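Local coordinates for protein beta-fructofuranosidase (Arabidopsis thaliana, PDB 2OXB) that hydrolyses sucrose and, as a cell-wall invertase of glycoside hydrolase family 32, also cleaves 1-kestose and, less readily, neokestose and levan, at residues D55-D60 with R333-L338; D377-D382 with I429-Q434; S445-S450 with I495-Y500. The protein carries 1 engineered substitution. All coordinates share one frame; numbering follows the deposited sequence.

Interaction 1 lies where propeller and sandwich meet, while interactions 2 and 3 both belong to the C-terminal beta-sandwich. These two meet the same sheet, 429-434 starting on strand 423-431 and residues 445-450 on the neighbouring strand 439-446, whereas 495-500 continues a strand of the facing sheet; their centres are about 27 Å apart. Interaction 3 is wholly buried: two serine hydroxyls, one from each segment, bond to one glutamine amide oxygen. Interactions 1 and 2 are each only partly buried. In interaction 1, I57 packs on apolar side chains and no hydrogen bond crosses. In interaction 2, backbone carbonyls receive the amide and the amine of one lysine.

Interaction 1 of 3, residues D55-D60 with R333-L338; sequences DLINWD and REVERL
D55 and I57 run past E334 and V335, the CA atoms of D55 and E334 being 6.4 Å apart and those of I57 and V335 6.3 Å, as the loop 55-60 meets a short 3-10 segment that passes into a type I turn from V335 to L338. No hydrogen bond crosses, and I57 carries the contact. Its CD1 tip lies 3.4 Å from V335 CB, the two side chains crossing at about a right angle. The CG2 branch, anti to the backbone N, lies 3.5 Å from L338 CD1, and these side chains slide past each other in opposite directions. E334 lays its CG against D55 O, while its carboxylate turns to a salt bridge with R287. At the exposed margin R337 NH1 comes 3.7 Å from D55 CB, but it stays 4.3 Å from D55 OD2, beyond a salt bridge. D55 is instead turned to its own loop: OD1 accepts from N58 N at 3.2 Å (168°), from above the carboxylate plane, and weakly from I57 N. This Asx motif shapes the connection between strands 47-53 and 60-66 of the beta-propeller, and I57 packs it on the linker from propeller to beta-sandwich, the two-domain fold of family 32 glycoside hydrolases.

Interaction 2 of 3, residues D377-D382 with I429-Q434; sequences DLEKAD and IFKARQ
K431 starts with CG beside its backbone N (chi1 -49°) and is extended from there on, a straight chain that carries NZ past A381 to the carbonyl of E379. The NZ to E379 O bond, at 3.0 Å, is weak. On the way CE passes 3.2 Å from A381 O, so the aliphatic end of the lysine lies along a row of carbonyl oxygens. The carboxylate of E379 does not join in, its OE2 being 5.5 Å from K431 NZ, though this charge may still add to the pull on the amine. An alanine here would probably leave E379 O without its amine partner and open a gap along A381 O where the methylenes now lie. The backbone of the same lysine is held too: K431 N gives a bond of 2.6 Å to D382 O (149°), arriving in the carbonyl plane. These bonds join the helically coiled residues 378-380 and those after them to the end of strand 423-431, the lysine amine only weakly; the strand runs between strands 406-415 and 439-446 in a sheet of the C-terminal beta-sandwich. D382 meets F430 at the ring edge, with CB 3.3 Å from CD1, and its carboxylate is nearly coplanar with the ring (7°). Toward I429 the contact becomes apolar. L378 CD2 reaches I429 CG2 at 3.5 Å, the two side chains crossing obliquely, and A381 CB approaches the same methyl at 4.1 Å. L406 of the neighbouring strand touches L378, A381 and I429, while Y439 packs against L378, E379 and K431.

Interaction 3 of 3, residues S445-S450 with I495-Y500; sequences SDQSRS and ITSRVY
S445, Q447 and S450 face I495, S497 and V499 across the interior of the C-terminal beta-sandwich. Strand 439-446 belongs to one sheet, and strand 493-498 is the outermost strand of the other, antiparallel sheet of six. The alternation of strand 493-498 and its continuation sends I495, S497 and V499 inwards, while T496 and R498 point away.

The polar part of the contact centres on the amide oxygen of Q447. Its side chain is bent at chi2 (-81°), which folds the amide back beside S445 and over S497. S497 OG donates to Q447 OE1 at 2.7 Å, from a position 42° above the carbonyl plane. S445 OG, anti to its own backbone N, donates to the same oxygen at 3.0 Å and lies in that plane, with a C=O...donor angle of 157°. Two hydroxyls therefore grip one buried oxygen from different directions, which probably fixes the rotation of the amide, and S445 OG and S497 OG end 3.6 Å apart.

Van der Waals contacts of methyls with serine CB atoms lie on either side of this group. I495 CG2 meets S445 CB at 3.4 Å, with Y461 and A463 also against the isoleucine. Further along, V499 CG2 meets S450 CB at the same distance, while the hydroxyl of S450 turns to T423.

On the far side of strand 493-498, R498 makes a salt bridge with E296, and its side chain is about 8 Å from that of M17, a substrate-binding residue.

Bonds within and around the turn hold the chain after strand 439-446. S450 N binds Q447 O at 3.0 Å in a type I turn, K458 NZ reaches the same carbonyl oxygen, and S448 OG donates at 2.6 Å to D446 OD2, nearly along the C-O axis of that carboxylate oxygen.

Interaction 1 of 3, residues D55-D60 with R333-L338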
loop_
_atom_site.group_PDB
_atom_site.type_symbol
_atom_site.label_atom_id
_atom_site.label_comp_id
_atom_site.label_asym_id
_atom_site.label_seq_id
_atom_site.Cartn_x
_atom_site.Cartn_y
_atom_site.Cartn_z
ATOM N N ASP A 55 17.829 5.248 -3.981
ATOM C CA ASP A 55 17.289 4.136 -4.753
ATOM C C ASP A 55 16.023 3.546 -4.122
ATOM O O ASP A 55 15.596 2.435 -4.468
ATOM C CB ASP A 55 18.358 3.054 -4.882
ATOM C CG ASP A 55 19.067 2.784 -3.571
ATOM O OD1 ASP A 55 18.578 3.295 -2.535
ATOM O OD2 ASP A 55 20.103 2.071 -3.573
ATOM N N LEU A 56 15.435 4.302 -3.197
ATOM C CA LEU A 56 14.234 3.883 -2.491
ATOM C C LEU A 56 14.392 2.519 -1.831
ATOM O O LEU A 56 13.409 1.816 -1.597
ATOM C CB LEU A 56 13.035 3.845 -3.441
ATOM C CG LEU A 56 12.405 5.165 -3.900
ATOM C CD1 LEU A 56 11.363 4.862 -4.967
ATOM C CD2 LEU A 56 11.776 5.905 -2.725
ATOM N N ILE A 57 15.626 2.144 -1.528
ATOM C CA ILE A 57 15.862 0.855 -0.905
ATOM C C ILE A 57 16.738 1.021 0.320
ATOM O O ILE A 57 16.407 0.514 1.397
ATOM C CB ILE A 57 16.543 -0.129 -1.886
ATOM C CG1 ILE A 57 15.729 -0.218 -3.189
ATOM C CG2 ILE A 57 16.667 -1.495 -1.237
ATOM C CD1 ILE A 57 14.347 -0.802 -3.037
ATOM N N ASN A 58 17.854 1.731 0.144
ATOM C CA ASN A 58 18.798 1.990 1.230
ATOM C C ASN A 58 18.462 3.339 1.849
ATOM O O ASN A 58 18.418 4.359 1.154
ATOM C CB ASN A 58 20.238 2.039 0.716
ATOM C CG ASN A 58 20.613 0.828 -0.102
ATOM O OD1 ASN A 58 20.382 -0.312 0.295
ATOM N ND2 ASN A 58 21.216 1.072 -1.250
ATOM N N TRP A 59 18.248 3.339 3.161
ATOM C CA TRP A 59 17.897 4.559 3.868
ATOM C C TRP A 59 18.863 4.998 4.959
ATOM O O TRP A 59 19.281 4.203 5.810
ATOM C CB TRP A 59 16.478 4.432 4.435
ATOM C CG TRP A 59 15.480 4.137 3.339
ATOM C CD1 TRP A 59 15.268 2.934 2.722
ATOM C CD2 TRP A 59 14.647 5.087 2.659
ATOM N NE1 TRP A 59 14.367 3.079 1.701
ATOM C CE2 TRP A 59 13.972 4.391 1.635
ATOM C CE3 TRP A 59 14.419 6.460 2.806
ATOM C CZ2 TRP A 59 13.071 5.017 0.771
ATOM C CZ3 TRP A 59 13.527 7.086 1.948
ATOM C CH2 TRP A 59 12.866 6.364 0.939
ATOM N N ASP A 60 19.220 6.279 4.895
ATOM C CA ASP A 60 20.113 6.916 5.853
ATOM C C ASP A 60 19.211 7.682 6.827
ATOM O O ASP A 60 18.333 8.428 6.400
ATOM C CB ASP A 60 21.067 7.896 5.138
ATOM C CG ASP A 60 22.071 7.197 4.216
ATOM O OD1 ASP A 60 21.678 6.697 3.144
ATOM O OD2 ASP A 60 23.265 7.151 4.570
ATOM N N ARG A 333 11.531 -1.384 -9.680
ATOM C CA ARG A 333 12.561 -2.182 -10.318
ATOM C C ARG A 333 13.890 -2.080 -9.586
ATOM O O ARG A 333 14.590 -3.078 -9.412
ATOM C CB ARG A 333 12.730 -1.737 -11.769
ATOM C CG ARG A 333 11.425 -1.680 -12.555
ATOM C CD ARG A 333 10.726 -3.039 -12.624
ATOM N NE ARG A 333 9.588 -3.016 -13.547
ATOM C CZ ARG A 333 9.035 -4.099 -14.092
ATOM N NH1 ARG A 333 9.510 -5.310 -13.811
ATOM N NH2 ARG A 333 8.011 -3.972 -14.927
ATOM N N GLU A 334 14.244 -0.885 -9.139
ATOM C CA GLU A 334 15.516 -0.735 -8.446
ATOM C C GLU A 334 15.689 -1.579 -7.180
ATOM O O GLU A 334 16.749 -1.543 -6.551
ATOM C CB GLU A 334 15.774 0.736 -8.129
ATOM C CG GLU A 334 14.672 1.395 -7.371
ATOM C CD GLU A 334 14.055 2.556 -8.131
ATOM O OE1 GLU A 334 13.374 2.315 -9.165
ATOM O OE2 GLU A 334 14.263 3.719 -7.688
ATOM N N VAL A 335 14.674 -2.348 -6.804
ATOM C CA VAL A 335 14.785 -3.184 -5.609
ATOM C C VAL A 335 15.439 -4.524 -5.959
ATOM O O VAL A 335 16.034 -5.185 -5.109
ATOM C CB VAL A 335 13.391 -3.446 -4.978
ATOM C CG1 VAL A 335 12.527 -4.249 -5.926
ATOM C CG2 VAL A 335 13.537 -4.179 -3.648
ATOM N N GLU A 336 15.336 -4.904 -7.227
ATOM C CA GLU A 336 15.885 -6.162 -7.707
ATOM C C GLU A 336 17.416 -6.160 -7.709
ATOM O O GLU A 336 18.053 -7.023 -8.316
ATOM C CB GLU A 336 15.368 -6.428 -9.113
ATOM C CG GLU A 336 13.901 -6.099 -9.287
ATOM C CD GLU A 336 13.453 -6.185 -10.728
ATOM O OE1 GLU A 336 13.540 -7.297 -11.303
ATOM O OE2 GLU A 336 13.019 -5.145 -11.283
ATOM N N ARG A 337 18.000 -5.175 -7.037
ATOM C CA ARG A 337 19.446 -5.063 -6.936
ATOM C C ARG A 337 19.922 -5.889 -5.744
ATOM O O ARG A 337 21.089 -6.267 -5.651
ATOM C CB ARG A 337 19.836 -3.601 -6.746
ATOM C CG ARG A 337 19.447 -2.743 -7.926
ATOM C CD ARG A 337 19.817 -1.309 -7.709
ATOM N NE ARG A 337 19.343 -0.465 -8.802
ATOM C CZ ARG A 337 19.466 0.856 -8.812
ATOM N NH1 ARG A 337 20.047 1.475 -7.786
ATOM N NH2 ARG A 337 19.015 1.557 -9.842
ATOM N N LEU A 338 18.998 -6.157 -4.829
ATOM C CA LEU A 338 19.283 -6.932 -3.631
ATOM C C LEU A 338 19.255 -8.422 -3.976
ATOM O O LEU A 338 19.380 -9.282 -3.101
ATOM C CB LEU A 338 18.234 -6.612 -2.551
ATOM C CG LEU A 338 18.072 -5.164 -2.066
ATOM C CD1 LEU A 338 16.736 -4.992 -1.351
ATOM C CD2 LEU A 338 19.201 -4.810 -1.131
#

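Interaction 2 of 3, residues D377-D382 with I429-Q434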
loop_
_atom_site.group_PDB
_atom_site.type_symbol
_atom_site.label_atom_id
_atom_site.label_comp_id
_atom_site.label_asym_id
_atom_site.label_seq_id
_atom_site.Cartn_x
_atom_site.Cartn_y
_atom_site.Cartn_z
ATOM N N ASP A 377 -6.630 -26.909 -20.853
ATOM C CA ASP A 377 -8.044 -27.227 -20.772
ATOM C C ASP A 377 -8.669 -26.453 -19.620
ATOM O O ASP A 377 -8.745 -26.937 -18.487
ATOM C CB ASP A 377 -8.247 -28.725 -20.564
ATOM C CG ASP A 377 -9.550 -29.229 -21.173
ATOM O OD1 ASP A 377 -9.965 -30.350 -20.819
ATOM O OD2 ASP A 377 -10.156 -28.520 -22.011
ATOM N N LEU A 378 -9.103 -25.237 -19.920
ATOM C CA LEU A 378 -9.730 -24.369 -18.929
ATOM C C LEU A 378 -11.134 -24.869 -18.635
ATOM O O LEU A 378 -11.728 -24.510 -17.621
ATOM C CB LEU A 378 -9.798 -22.933 -19.461
ATOM C CG LEU A 378 -8.880 -21.883 -18.846
ATOM C CD1 LEU A 378 -8.794 -20.689 -19.743
ATOM C CD2 LEU A 378 -9.408 -21.496 -17.482
ATOM N N GLU A 379 -11.656 -25.694 -19.542
ATOM C CA GLU A 379 -12.995 -26.255 -19.399
ATOM C C GLU A 379 -13.120 -27.056 -18.114
ATOM O O GLU A 379 -14.189 -27.121 -17.508
ATOM C CB GLU A 379 -13.340 -27.150 -20.597
ATOM C CG GLU A 379 -13.738 -26.382 -21.860
ATOM C CD GLU A 379 -12.564 -25.736 -22.597
ATOM O OE1 GLU A 379 -11.726 -26.493 -23.147
ATOM O OE2 GLU A 379 -12.488 -24.478 -22.635
ATOM N N LYS A 380 -12.023 -27.668 -17.694
ATOM C CA LYS A 380 -12.068 -28.439 -16.480
ATOM C C LYS A 380 -12.363 -27.558 -15.292
ATOM O O LYS A 380 -12.626 -28.064 -14.200
ATOM C CB LYS A 380 -10.759 -29.196 -16.273
ATOM C CG LYS A 380 -10.821 -30.599 -16.809
ATOM C CD LYS A 380 -11.146 -30.545 -18.278
ATOM C CE LYS A 380 -11.504 -31.897 -18.855
ATOM N NZ LYS A 380 -12.006 -31.663 -20.241
ATOM N N ALA A 381 -12.329 -26.242 -15.489
ATOM C CA ALA A 381 -12.604 -25.321 -14.382
ATOM C C ALA A 381 -14.057 -25.417 -13.907
ATOM O O ALA A 381 -14.978 -25.641 -14.697
ATOM C CB ALA A 381 -12.280 -23.893 -14.779
ATOM N N ASP A 382 -14.246 -25.282 -12.605
ATOM C CA ASP A 382 -15.579 -25.346 -12.026
ATOM C C ASP A 382 -16.327 -24.046 -12.282
ATOM O O ASP A 382 -15.725 -23.042 -12.642
ATOM C CB ASP A 382 -15.496 -25.579 -10.511
ATOM C CG ASP A 382 -15.283 -27.036 -10.143
ATOM O OD1 ASP A 382 -14.719 -27.275 -9.067
ATOM O OD2 ASP A 382 -15.686 -27.928 -10.907
ATOM N N ILE A 429 -9.211 -21.235 -10.448
ATOM C CA ILE A 429 -9.931 -20.781 -11.639
ATOM C C ILE A 429 -11.321 -21.407 -11.745
ATOM O O ILE A 429 -11.494 -22.615 -11.607
ATOM C CB ILE A 429 -9.175 -21.135 -12.965
ATOM C CG1 ILE A 429 -7.739 -20.600 -12.946
ATOM C CG2 ILE A 429 -9.949 -20.591 -14.160
ATOM C CD1 ILE A 429 -7.612 -19.102 -12.846
ATOM N N PHE A 430 -12.304 -20.565 -12.013
ATOM C CA PHE A 430 -13.665 -21.018 -12.178
ATOM C C PHE A 430 -14.236 -20.290 -13.383
ATOM O O PHE A 430 -13.617 -19.356 -13.905
ATOM C CB PHE A 430 -14.488 -20.702 -10.932
ATOM C CG PHE A 430 -14.002 -21.401 -9.696
ATOM C CD1 PHE A 430 -13.959 -22.792 -9.645
ATOM C CD2 PHE A 430 -13.582 -20.673 -8.588
ATOM C CE1 PHE A 430 -13.505 -23.449 -8.511
ATOM C CE2 PHE A 430 -13.125 -21.319 -7.449
ATOM C CZ PHE A 430 -13.086 -22.712 -7.407
ATOM N N LYS A 431 -15.413 -20.721 -13.823
ATOM C CA LYS A 431 -16.079 -20.107 -14.967
ATOM C C LYS A 431 -17.087 -19.084 -14.463
ATOM O O LYS A 431 -17.863 -19.372 -13.559
ATOM C CB LYS A 431 -16.798 -21.178 -15.799
ATOM C CG LYS A 431 -15.936 -22.399 -16.137
ATOM C CD LYS A 431 -16.567 -23.263 -17.233
ATOM C CE LYS A 431 -15.696 -24.468 -17.567
ATOM N NZ LYS A 431 -16.233 -25.289 -18.699
ATOM N N ALA A 432 -17.059 -17.886 -15.032
ATOM C CA ALA A 432 -17.992 -16.847 -14.628
ATOM C C ALA A 432 -19.418 -17.355 -14.825
ATOM O O ALA A 432 -20.266 -17.197 -13.949
ATOM C CB ALA A 432 -17.759 -15.582 -15.447
ATOM N N ARG A 433 -19.663 -17.968 -15.979
ATOM C CA ARG A 433 -20.966 -18.530 -16.326
ATOM C C ARG A 433 -20.771 -19.985 -16.739
ATOM O O ARG A 433 -20.388 -20.806 -15.910
ATOM C CB ARG A 433 -21.596 -17.734 -17.468
ATOM C CG ARG A 433 -21.879 -16.293 -17.106
ATOM C CD ARG A 433 -23.009 -16.176 -16.090
ATOM N NE ARG A 433 -22.674 -16.621 -14.734
ATOM C CZ ARG A 433 -23.132 -17.736 -14.162
ATOM N NH1 ARG A 433 -23.946 -18.550 -14.823
ATOM N NH2 ARG A 433 -22.811 -18.023 -12.905
ATOM N N GLN A 434 -21.042 -20.311 -18.004
ATOM C CA GLN A 434 -20.848 -21.683 -18.496
ATOM C C GLN A 434 -20.503 -21.728 -19.975
ATOM O O GLN A 434 -19.688 -22.549 -20.409
ATOM C CB GLN A 434 -22.080 -22.578 -18.272
ATOM C CG GLN A 434 -21.805 -24.060 -18.612
ATOM C CD GLN A 434 -23.050 -24.922 -18.650
ATOM O OE1 GLN A 434 -23.954 -24.693 -19.461
ATOM N NE2 GLN A 434 -23.104 -25.930 -17.778
#

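Interaction 3 of 3, residues S445-S450 with I495-Y500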
loop_
_atom_site.group_PDB
_atom_site.type_symbol
_atom_site.label_atom_id
_atom_site.label_comp_id
_atom_site.label_asym_id
_atom_site.label_seq_id
_atom_site.Cartn_x
_atom_site.Cartn_y
_atom_site.Cartn_z
ATOM N N SER A 445 -4.541 -15.890 -0.198
ATOM C CA SER A 445 -3.323 -15.822 0.618
ATOM C C SER A 445 -3.697 -16.359 1.988
ATOM O O SER A 445 -4.072 -15.600 2.876
ATOM C CB SER A 445 -2.834 -14.379 0.756
ATOM O OG SER A 445 -1.569 -14.349 1.376
ATOM N N ASP A 446 -3.617 -17.678 2.138
ATOM C CA ASP A 446 -3.968 -18.338 3.389
ATOM C C ASP A 446 -2.969 -18.080 4.513
ATOM O O ASP A 446 -1.751 -18.171 4.322
ATOM C CB ASP A 446 -4.086 -19.840 3.168
ATOM C CG ASP A 446 -5.363 -20.401 3.731
ATOM O OD1 ASP A 446 -6.415 -20.265 3.050
ATOM O OD2 ASP A 446 -5.310 -20.959 4.855
ATOM N N GLN A 447 -3.493 -17.786 5.697
ATOM C CA GLN A 447 -2.653 -17.492 6.854
ATOM C C GLN A 447 -2.950 -18.390 8.058
ATOM O O GLN A 447 -2.257 -18.330 9.073
ATOM C CB GLN A 447 -2.844 -16.021 7.206
ATOM C CG GLN A 447 -2.819 -15.113 5.964
ATOM C CD GLN A 447 -1.404 -14.791 5.494
ATOM O OE1 GLN A 447 -1.183 -14.442 4.330
ATOM N NE2 GLN A 447 -0.442 -14.887 6.409
ATOM N N SER A 448 -3.980 -19.224 7.915
ATOM C CA SER A 448 -4.433 -20.173 8.939
ATOM C C SER A 448 -3.337 -20.996 9.625
ATOM O O SER A 448 -3.431 -21.283 10.812
ATOM C CB SER A 448 -5.439 -21.126 8.310
ATOM O OG SER A 448 -4.828 -21.796 7.228
ATOM N N ARG A 449 -2.320 -21.404 8.872
ATOM C CA ARG A 449 -1.212 -22.176 9.436
ATOM C C ARG A 449 0.128 -21.441 9.281
ATOM O O ARG A 449 1.184 -22.058 9.381
ATOM C CB ARG A 449 -1.108 -23.569 8.776
ATOM C CG ARG A 449 -2.123 -24.634 9.265
ATOM C CD ARG A 449 -3.467 -24.555 8.541
ATOM N NE ARG A 449 -4.604 -24.556 9.464
ATOM C CZ ARG A 449 -4.861 -25.515 10.354
ATOM N NH1 ARG A 449 -4.063 -26.572 10.449
ATOM N NH2 ARG A 449 -5.913 -25.409 11.155
ATOM N N SER A 450 0.084 -20.130 9.048
ATOM C CA SER A 450 1.305 -19.348 8.876
ATOM C C SER A 450 2.314 -19.486 10.012
ATOM O O SER A 450 3.510 -19.260 9.805
ATOM C CB SER A 450 0.977 -17.862 8.680
ATOM O OG SER A 450 0.588 -17.585 7.339
ATOM N N ILE A 495 -1.962 -8.799 -2.522
ATOM C CA ILE A 495 -2.354 -9.294 -1.196
ATOM C C ILE A 495 -1.118 -9.490 -0.297
ATOM O O ILE A 495 -0.357 -10.450 -0.458
ATOM C CB ILE A 495 -3.081 -10.653 -1.277
ATOM C CG1 ILE A 495 -4.349 -10.536 -2.120
ATOM C CG2 ILE A 495 -3.432 -11.128 0.131
ATOM C CD1 ILE A 495 -5.080 -11.852 -2.296
ATOM N N THR A 496 -0.947 -8.584 0.662
ATOM C CA THR A 496 0.185 -8.610 1.583
ATOM C C THR A 496 -0.249 -9.103 2.969
ATOM O O THR A 496 -1.408 -8.955 3.356
ATOM C CB THR A 496 0.799 -7.185 1.685
ATOM O OG1 THR A 496 2.160 -7.263 2.124
ATOM C CG2 THR A 496 0.005 -6.333 2.661
ATOM N N SER A 497 0.680 -9.690 3.713
ATOM C CA SER A 497 0.366 -10.200 5.046
ATOM C C SER A 497 1.567 -10.188 5.997
ATOM O O SER A 497 2.666 -9.791 5.614
ATOM C CB SER A 497 -0.202 -11.614 4.931
ATOM O OG SER A 497 0.161 -12.198 3.697
ATOM N N ARG A 498 1.343 -10.622 7.234
ATOM C CA ARG A 498 2.391 -10.658 8.251
ATOM C C ARG A 498 2.381 -12.021 8.941
ATOM O O ARG A 498 1.364 -12.426 9.514
ATOM C CB ARG A 498 2.145 -9.561 9.284
ATOM C CG ARG A 498 1.634 -8.267 8.675
ATOM C CD ARG A 498 2.728 -7.476 7.994
ATOM N NE ARG A 498 3.234 -6.420 8.867
ATOM C CZ ARG A 498 4.084 -6.613 9.868
ATOM N NH1 ARG A 498 4.544 -7.826 10.130
ATOM N NH2 ARG A 498 4.461 -5.587 10.618
ATOM N N VAL A 499 3.513 -12.720 8.875
ATOM C CA VAL A 499 3.663 -14.044 9.470
ATOM C C VAL A 499 4.742 -14.048 10.559
ATOM O O VAL A 499 5.691 -13.261 10.517
ATOM C CB VAL A 499 3.977 -15.128 8.371
ATOM C CG1 VAL A 499 5.234 -14.765 7.594
ATOM C CG2 VAL A 499 4.122 -16.506 9.012
ATOM N N TYR A 500 4.576 -14.930 11.537
ATOM C CA TYR A 500 5.498 -15.029 12.661
ATOM C C TYR A 500 5.653 -16.504 13.039
ATOM O O TYR A 500 5.116 -16.973 14.055
ATOM C CB TYR A 500 4.931 -14.233 13.832
ATOM C CG TYR A 500 4.596 -12.797 13.483
ATOM C CD1 TYR A 500 5.583 -11.809 13.507
ATOM C CD2 TYR A 500 3.288 -12.418 13.137
ATOM C CE1 TYR A 500 5.281 -10.481 13.210
ATOM C CE2 TYR A 500 2.976 -11.088 12.834
ATOM C CZ TYR A 500 3.982 -10.121 12.877
ATOM O OH TYR A 500 3.708 -8.784 12.628
#